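PDB 3TEV: glycosyl hyrolase, family 3, which probably hydrolyses O-glycosidic bonds, as a family 3 glycoside hydrolase built on a TIM-barrel fold. Local coordinates for residues A[129-134]-A[166-171]; A[218-223]-A[329-334]. All coordinates share one frame; numbering follows the deposited sequence.

Contact 1: A[129-134]-A[166-171]; sequences NFTPVL and AGHTRE
His168 reaches from helix 154-169 to Asn129 and Thr131 and carries the whole contact on its imidazole. With CG anti to its carbonyl carbon and beside the backbone N (chi1 -82°), the ring stretches away from the helix and presents its NE2 end to the segment 129-134. In van der Waals packing, the CB methylene of Asn129 rests on the NE2 and CD2 corner of the His168 ring, with CB 3.7 Å from NE2. Among the polar ends, the Asn129 amide comes in at the ring edge, near the ring plane, the atom modelled as ND2 lying 3.0 Å from NE2 of His168; this amide is probably turned over in the model, which leaves the pairing undecided. Thr131 meets the neighbouring corner, its OG1 3.5 Å from CE1 of His168, and the two side chains lie roughly perpendicular. At the other nitrogen, ND1 is hydrogen-bonded to the carbonyl of Ala164, one turn back in the same helix, which limits how far the ring can turn. Leu117 and Leu121 of helix 107-124 pack on Asn129, and Val173 touches both Asn129 and His168, two buried residues. With an alanine at His168, the Asn129 amide and Thr131 OG1 would probably lose the ring they pack on, and the Ala164 carbonyl its side-chain partner. Strand 128-129, helix 154-169 and the adjacent parallel strand 174-180 form a beta-alpha-beta crossover, the repeating unit of a TIM barrel, and this imidazole bridges from the helix to the end of the first strand and the loop after it.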
ATOM      1  N   ASN A 129       2.795  -6.654   4.841  1.00 36.55           N
ATOM      2  CA  ASN A 129       4.072  -5.945   4.814  1.00 36.59           C
ATOM      3  C   ASN A 129       4.194  -5.159   3.509  1.00 36.98           C
ATOM      4  O   ASN A 129       3.904  -5.689   2.428  1.00 37.44           O
ATOM      5  CB  ASN A 129       5.237  -6.934   4.944  1.00 35.58           C
ATOM      6  CG  ASN A 129       6.567  -6.245   5.217  1.00 36.02           C
ATOM      7  OD1 ASN A 129       6.606  -5.067   5.594  1.00 38.60           O
ATOM      8  ND2 ASN A 129       7.666  -6.976   5.038  1.00 32.26           N
ATOM      9  N   PHE A 130       4.622  -3.908   3.596  1.00 37.48           N
ATOM     10  CA  PHE A 130       4.761  -3.062   2.402  1.00 38.56           C
ATOM     11  C   PHE A 130       6.106  -3.282   1.699  1.00 39.40           C
ATOM     12  O   PHE A 130       6.996  -2.428   1.774  1.00 39.79           O
ATOM     13  CB  PHE A 130       4.600  -1.587   2.767  1.00 38.28           C
ATOM     14  CG  PHE A 130       3.186  -1.158   2.956  1.00 40.35           C
ATOM     15  CD1 PHE A 130       2.353  -0.955   1.855  1.00 43.29           C
ATOM     16  CD2 PHE A 130       2.686  -0.906   4.228  1.00 40.46           C
ATOM     17  CE1 PHE A 130       1.014  -0.544   2.040  1.00 45.49           C
ATOM     18  CE2 PHE A 130       1.365  -0.482   4.427  1.00 41.61           C
ATOM     19  CZ  PHE A 130       0.522  -0.298   3.352  1.00 44.03           C
ATOM     20  N   THR A 131       6.271  -4.463   1.101  1.00 40.61           N
ATOM     21  CA  THR A 131       7.365  -4.807   0.171  1.00 41.60           C
ATOM     22  C   THR A 131       6.759  -5.810  -0.813  1.00 41.09           C
ATOM     23  O   THR A 131       5.706  -6.385  -0.525  1.00 40.69           O
ATOM     24  CB  THR A 131       8.621  -5.502   0.828  1.00 42.31           C
ATOM     25  OG1 THR A 131       8.201  -6.504   1.771  1.00 45.56           O
ATOM     26  CG2 THR A 131       9.571  -4.501   1.466  1.00 42.88           C
ATOM     27  N   PRO A 132       7.414  -6.027  -1.971  1.00 40.77           N
ATOM     28  CA  PRO A 132       8.691  -5.422  -2.369  1.00 41.02           C
ATOM     29  C   PRO A 132       8.547  -4.061  -3.055  1.00 41.37           C
ATOM     30  O   PRO A 132       7.515  -3.750  -3.652  1.00 41.08           O
ATOM     31  CB  PRO A 132       9.249  -6.437  -3.370  1.00 40.84           C
ATOM     32  CG  PRO A 132       7.985  -6.966  -4.069  1.00 40.88           C
ATOM     33  CD  PRO A 132       6.896  -6.956  -2.999  1.00 40.72           C
ATOM     34  N   VAL A 133       9.604  -3.267  -2.957  1.00 41.74           N
ATOM     35  CA  VAL A 133       9.803  -2.137  -3.825  1.00 41.80           C
ATOM     36  C   VAL A 133      10.067  -2.729  -5.217  1.00 42.07           C
ATOM     37  O   VAL A 133      10.953  -3.563  -5.370  1.00 42.40           O
ATOM     38  CB  VAL A 133      11.027  -1.328  -3.334  1.00 41.91           C
ATOM     39  CG1 VAL A 133      11.538  -0.355  -4.414  1.00 41.23           C
ATOM     40  CG2 VAL A 133      10.692  -0.603  -2.027  1.00 41.14           C
ATOM     41  N   LEU A 134       9.271  -2.332  -6.209  1.00 42.04           N
ATOM     42  CA  LEU A 134       9.513  -2.726  -7.599  1.00 42.41           C
ATOM     43  C   LEU A 134       9.928  -1.515  -8.416  1.00 43.74           C
ATOM     44  O   LEU A 134       9.966  -1.569  -9.646  1.00 43.74           O
ATOM     45  CB  LEU A 134       8.276  -3.375  -8.233  1.00 41.90           C
ATOM     46  CG  LEU A 134       7.668  -4.629  -7.593  1.00 40.99           C
ATOM     47  CD1 LEU A 134       6.407  -5.123  -8.344  1.00 38.49           C
ATOM     48  CD2 LEU A 134       8.707  -5.727  -7.496  1.00 39.44           C
ATOM     49  N   ALA A 166       6.946 -14.194  -3.032  1.00 41.39           N
ATOM     50  CA  ALA A 166       6.736 -15.613  -2.735  1.00 42.50           C
ATOM     51  C   ALA A 166       7.125 -15.964  -1.303  1.00 42.85           C
ATOM     52  O   ALA A 166       6.495 -16.791  -0.678  1.00 43.42           O
ATOM     53  CB  ALA A 166       7.494 -16.510  -3.744  1.00 42.50           C
ATOM     54  N   GLY A 167       8.184 -15.342  -0.795  1.00 43.35           N
ATOM     55  CA  GLY A 167       8.582 -15.524   0.595  1.00 42.94           C
ATOM     56  C   GLY A 167       7.520 -15.070   1.586  1.00 43.03           C
ATOM     57  O   GLY A 167       7.379 -15.674   2.645  1.00 43.46           O
ATOM     58  N   HIS A 168       6.773 -14.014   1.254  1.00 42.52           N
ATOM     59  CA  HIS A 168       5.704 -13.539   2.127  1.00 42.44           C
ATOM     60  C   HIS A 168       4.473 -14.429   1.995  1.00 42.94           C
ATOM     61  O   HIS A 168       3.936 -14.924   2.973  1.00 42.68           O
ATOM     62  CB  HIS A 168       5.354 -12.079   1.810  1.00 42.17           C
ATOM     63  CG  HIS A 168       6.275 -11.098   2.453  1.00 42.01           C
ATOM     64  ND1 HIS A 168       7.478 -10.730   1.892  1.00 43.32           N
ATOM     65  CD2 HIS A 168       6.192 -10.442   3.635  1.00 41.34           C
ATOM     66  CE1 HIS A 168       8.091  -9.875   2.693  1.00 43.42           C
ATOM     67  NE2 HIS A 168       7.332  -9.686   3.761  1.00 42.11           N
ATOM     68  N   THR A 169       4.042 -14.611   0.760  1.00 44.05           N
ATOM     69  CA  THR A 169       2.873 -15.385   0.411  1.00 45.64           C
ATOM     70  C   THR A 169       2.914 -16.782   1.018  1.00 47.04           C
ATOM     71  O   THR A 169       1.949 -17.215   1.663  1.00 47.32           O
ATOM     72  CB  THR A 169       2.752 -15.424  -1.121  1.00 45.68           C
ATOM     73  OG1 THR A 169       2.255 -14.154  -1.567  1.00 46.11           O
ATOM     74  CG2 THR A 169       1.789 -16.475  -1.568  1.00 48.30           C
ATOM     75  N   ARG A 170       4.039 -17.477   0.854  1.00 48.17           N
ATOM     76  CA  ARG A 170       4.141 -18.828   1.397  1.00 49.99           C
ATOM     77  C   ARG A 170       4.172 -18.872   2.935  1.00 50.08           C
ATOM     78  O   ARG A 170       3.923 -19.926   3.520  1.00 50.19           O
ATOM     79  CB  ARG A 170       5.313 -19.607   0.773  1.00 50.29           C
ATOM     80  CG  ARG A 170       6.712 -19.176   1.207  1.00 53.02           C
ATOM     81  CD  ARG A 170       7.722 -20.006   0.408  1.00 58.20           C
ATOM     82  NE  ARG A 170       9.157 -19.802   0.638  1.00 59.44           N
ATOM     83  CZ  ARG A 170       9.836 -20.229   1.709  1.00 62.77           C
ATOM     84  NH1 ARG A 170       9.180 -20.792   2.738  1.00 63.38           N
ATOM     85  NH2 ARG A 170      11.176 -20.062   1.771  1.00 61.16           N
ATOM     86  N   GLU A 171       4.464 -17.737   3.580  1.00 49.55           N
ATOM     87  CA  GLU A 171       4.453 -17.674   5.039  1.00 49.35           C
ATOM     88  C   GLU A 171       3.161 -17.058   5.608  1.00 48.76           C
ATOM     89  O   GLU A 171       3.064 -16.805   6.814  1.00 49.61           O
ATOM     90  CB  GLU A 171       5.700 -16.969   5.596  1.00 49.00           C
ATOM     91  CG  GLU A 171       7.068 -17.670   5.289  1.00 51.35           C
ATOM     92  CD  GLU A 171       7.253 -19.065   5.914  1.00 52.80           C
ATOM     93  OE1 GLU A 171       6.362 -19.561   6.640  1.00 54.35           O
ATOM     94  OE2 GLU A 171       8.318 -19.691   5.670  1.00 56.49           O
TER

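Contact 2: A[218-223]-A[329-334]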
ATOM      1  N   GLU A 218       1.022 -12.785  -8.969  1.00 48.09           N
ATOM      2  CA  GLU A 218       1.627 -13.084  -7.672  1.00 47.48           C
ATOM      3  C   GLU A 218       1.494 -11.929  -6.675  1.00 45.28           C
ATOM      4  O   GLU A 218       1.972 -12.031  -5.547  1.00 44.63           O
ATOM      5  CB  GLU A 218       3.125 -13.398  -7.832  1.00 48.46           C
ATOM      6  CG  GLU A 218       3.451 -14.821  -8.274  1.00 54.10           C
ATOM      7  CD  GLU A 218       3.289 -15.012  -9.769  1.00 59.82           C
ATOM      8  OE1 GLU A 218       3.485 -14.019 -10.516  1.00 62.65           O
ATOM      9  OE2 GLU A 218       2.959 -16.151 -10.193  1.00 62.65           O
ATOM     10  N   THR A 219       0.877 -10.828  -7.100  1.00 43.02           N
ATOM     11  CA  THR A 219       0.791  -9.620  -6.284  1.00 41.35           C
ATOM     12  C   THR A 219      -0.629  -9.401  -5.726  1.00 39.86           C
ATOM     13  O   THR A 219      -1.509  -8.945  -6.441  1.00 39.58           O
ATOM     14  CB  THR A 219       1.252  -8.380  -7.107  1.00 41.47           C
ATOM     15  OG1 THR A 219       2.528  -8.647  -7.703  1.00 42.29           O
ATOM     16  CG2 THR A 219       1.360  -7.149  -6.231  1.00 41.22           C
ATOM     17  N   PRO A 220      -0.848  -9.705  -4.438  1.00 38.79           N
ATOM     18  CA  PRO A 220      -2.194  -9.584  -3.850  1.00 37.87           C
ATOM     19  C   PRO A 220      -2.629  -8.129  -3.551  1.00 36.97           C
ATOM     20  O   PRO A 220      -3.834  -7.870  -3.399  1.00 35.97           O
ATOM     21  CB  PRO A 220      -2.089 -10.372  -2.544  1.00 37.54           C
ATOM     22  CG  PRO A 220      -0.672 -10.887  -2.480  1.00 38.86           C
ATOM     23  CD  PRO A 220       0.150 -10.140  -3.451  1.00 38.64           C
ATOM     24  N   ALA A 221      -1.654  -7.214  -3.475  1.00 36.17           N
ATOM     25  CA  ALA A 221      -1.890  -5.792  -3.185  1.00 35.44           C
ATOM     26  C   ALA A 221      -0.827  -4.921  -3.837  1.00 35.83           C
ATOM     27  O   ALA A 221       0.359  -5.320  -3.949  1.00 36.02           O
ATOM     28  CB  ALA A 221      -1.909  -5.540  -1.703  1.00 34.79           C
ATOM     29  N   ILE A 222      -1.258  -3.740  -4.277  1.00 35.24           N
ATOM     30  CA  ILE A 222      -0.387  -2.774  -4.903  1.00 35.32           C
ATOM     31  C   ILE A 222      -0.609  -1.404  -4.269  1.00 35.44           C
ATOM     32  O   ILE A 222      -1.747  -0.998  -4.099  1.00 34.86           O
ATOM     33  CB  ILE A 222      -0.699  -2.656  -6.391  1.00 35.41           C
ATOM     34  CG1 ILE A 222      -0.333  -3.967  -7.114  1.00 36.19           C
ATOM     35  CG2 ILE A 222       0.079  -1.478  -6.995  1.00 36.31           C
ATOM     36  CD1 ILE A 222      -0.534  -3.922  -8.627  1.00 34.90           C
HETATM   37  N   MSE A 223       0.475  -0.709  -3.932  1.00 35.83           N
HETATM   38  CA  MSE A 223       0.401   0.638  -3.407  1.00 36.76           C
HETATM   39  C   MSE A 223       0.759   1.625  -4.502  1.00 37.45           C
HETATM   40  O   MSE A 223       1.791   1.461  -5.187  1.00 37.10           O
HETATM   41  CB  MSE A 223       1.342   0.826  -2.241  1.00 37.05           C
HETATM   42  CG  MSE A 223       1.159   2.174  -1.532  1.00 40.14           C
HETATM   43 SE   MSE A 223       2.741   2.589  -0.538  0.75 45.33          SE
HETATM   44  CE  MSE A 223       2.004   3.218   1.085  1.00 48.16           C
ATOM     45  N   ARG A 329      -9.027 -12.976   4.540  1.00 42.78           N
ATOM     46  CA  ARG A 329      -9.389 -14.410   4.635  1.00 45.48           C
ATOM     47  C   ARG A 329      -8.186 -15.279   4.224  1.00 45.02           C
ATOM     48  O   ARG A 329      -7.914 -16.319   4.814  1.00 45.00           O
ATOM     49  CB  ARG A 329     -10.608 -14.785   3.761  1.00 46.89           C
ATOM     50  CG  ARG A 329     -11.884 -15.023   4.541  1.00 52.89           C
ATOM     51  CD  ARG A 329     -13.133 -15.436   3.681  1.00 60.41           C
ATOM     52  NE  ARG A 329     -13.269 -14.689   2.419  1.00 63.19           N
ATOM     53  CZ  ARG A 329     -14.006 -13.592   2.217  1.00 62.44           C
ATOM     54  NH1 ARG A 329     -14.725 -13.038   3.191  1.00 61.98           N
ATOM     55  NH2 ARG A 329     -14.019 -13.048   1.011  1.00 61.30           N
ATOM     56  N   ARG A 330      -7.486 -14.822   3.200  1.00 44.25           N
ATOM     57  CA  ARG A 330      -6.354 -15.546   2.667  1.00 44.06           C
ATOM     58  C   ARG A 330      -5.167 -15.434   3.636  1.00 42.99           C
ATOM     59  O   ARG A 330      -4.457 -16.395   3.850  1.00 42.56           O
ATOM     60  CB  ARG A 330      -6.007 -14.989   1.285  1.00 44.30           C
ATOM     61  CG  ARG A 330      -4.939 -15.773   0.562  1.00 45.82           C
ATOM     62  CD  ARG A 330      -4.659 -15.153  -0.783  1.00 47.49           C
ATOM     63  NE  ARG A 330      -3.551 -15.841  -1.446  1.00 49.60           N
ATOM     64  CZ  ARG A 330      -2.876 -15.354  -2.482  1.00 49.09           C
ATOM     65  NH1 ARG A 330      -3.190 -14.166  -2.990  1.00 46.95           N
ATOM     66  NH2 ARG A 330      -1.884 -16.066  -3.009  1.00 49.87           N
ATOM     67  N   PHE A 331      -5.008 -14.259   4.246  1.00 41.70           N
ATOM     68  CA  PHE A 331      -3.894 -13.961   5.123  1.00 40.97           C
ATOM     69  C   PHE A 331      -4.422 -13.457   6.480  1.00 41.48           C
ATOM     70  O   PHE A 331      -4.281 -12.281   6.812  1.00 41.04           O
ATOM     71  CB  PHE A 331      -3.003 -12.891   4.482  1.00 39.95           C
ATOM     72  CG  PHE A 331      -2.429 -13.279   3.133  1.00 39.01           C
ATOM     73  CD1 PHE A 331      -1.495 -14.319   3.024  1.00 37.93           C
ATOM     74  CD2 PHE A 331      -2.795 -12.588   1.981  1.00 36.76           C
ATOM     75  CE1 PHE A 331      -0.927 -14.667   1.790  1.00 37.26           C
ATOM     76  CE2 PHE A 331      -2.223 -12.913   0.733  1.00 36.72           C
ATOM     77  CZ  PHE A 331      -1.296 -13.970   0.636  1.00 36.88           C
ATOM     78  N   PRO A 332      -5.033 -14.350   7.271  1.00 42.59           N
ATOM     79  CA  PRO A 332      -5.598 -13.913   8.542  1.00 44.04           C
ATOM     80  C   PRO A 332      -4.535 -13.379   9.517  1.00 46.30           C
ATOM     81  O   PRO A 332      -3.429 -13.932   9.609  1.00 45.32           O
ATOM     82  CB  PRO A 332      -6.268 -15.180   9.096  1.00 43.69           C
ATOM     83  CG  PRO A 332      -5.598 -16.319   8.416  1.00 43.58           C
ATOM     84  CD  PRO A 332      -5.017 -15.821   7.125  1.00 42.58           C
ATOM     85  N   ALA A 333      -4.881 -12.315  10.238  1.00 49.09           N
ATOM     86  CA  ALA A 333      -3.972 -11.724  11.205  1.00 52.81           C
ATOM     87  C   ALA A 333      -3.711 -12.614  12.417  1.00 56.51           C
ATOM     88  O   ALA A 333      -2.564 -12.782  12.813  1.00 56.79           O
ATOM     89  CB  ALA A 333      -4.463 -10.366  11.647  1.00 52.44           C
ATOM     90  N   GLN A 334      -4.755 -13.177  13.016  1.00 60.90           N
ATOM     91  CA  GLN A 334      -4.579 -13.904  14.269  1.00 66.38           C
ATOM     92  C   GLN A 334      -3.273 -14.743  14.275  1.00 68.10           C
ATOM     93  O   GLN A 334      -3.097 -15.649  13.452  1.00 68.37           O
ATOM     94  CB  GLN A 334      -5.829 -14.738  14.605  1.00 67.43           C
ATOM     95  CG  GLN A 334      -5.834 -15.315  16.021  1.00 72.90           C
ATOM     96  CD  GLN A 334      -7.163 -15.938  16.409  1.00 78.87           C
ATOM     97  OE1 GLN A 334      -8.224 -15.543  15.914  1.00 81.32           O
ATOM     98  NE2 GLN A 334      -7.113 -16.911  17.314  1.00 81.35           N
TER
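Arg330 and Phe331 leave their backbone with different first torsions yet bring their ends to the same proline, Pro220. Arg330 has CG anti to the backbone N (chi1 -173°) and stays extended from CG to NE, while Phe331 has CG beside its N and anti to the carbonyl carbon (chi1 -59°). With these torsions the two side chains lie one over the other. CG of Arg330 stands 3.9 Å above the centre of the Phe331 ring. Farther out, CZ of Phe331 lies 3.6 Å above the guanidinium plane of Arg330, displaced toward its rim. Pro220 meets the far ends of this pair. Its CB is 4.0 Å from NH1 of Arg330. CG of Pro220 is 4.1 Å from CE2 of Phe331, and both approaches are oblique to the flat groups. The proline lies at about a right angle to each side chain. These are van der Waals contacts, and no hydrogen bond joins the two segments. In the TIM-barrel framework, Pro220 leads into strand 221-224 and so marks the N-terminal end of that strand, the barrel end opposite the one where such folds usually carry their active site. Phe331 is the first residue to leave helical geometry after helix 314-330, where the chain turns across this end of the barrel. The carbonyl of Phe331 accepts a hydrogen bond from ND2 of Asn127, just before strand 128-129, and Ala174 packs on its side chain. Pro220 is paired through its backbone with Val258 and touches Pro175 with its ring, whereas Arg330 is exposed and passes along Thr169 at the end of helix 154-169.

How the contacts relate
Both contacts are small and largely buried, with centres about 9 Å apart, but they join different elements. Contact 1 lies within one crossover, between the end of strand 128-129 with its following loop and helix 154-169; contact 2 brings the chain leaving helix 314-330 against the entrance of strand 221-224, over a hundred residues earlier. Polar groups gather round an imidazole in contact 1, whereas contact 2 is apolar apart from an arginine at its exposed rim. They also touch directly. Thr169 O lies 3.8 Å from Phe331 CE1, so the end of helix 154-169, which is one side of contact 1, also packs against contact 2. Phe130 CE1 packs 4.0 Å from CE of the selenomethionine Met223.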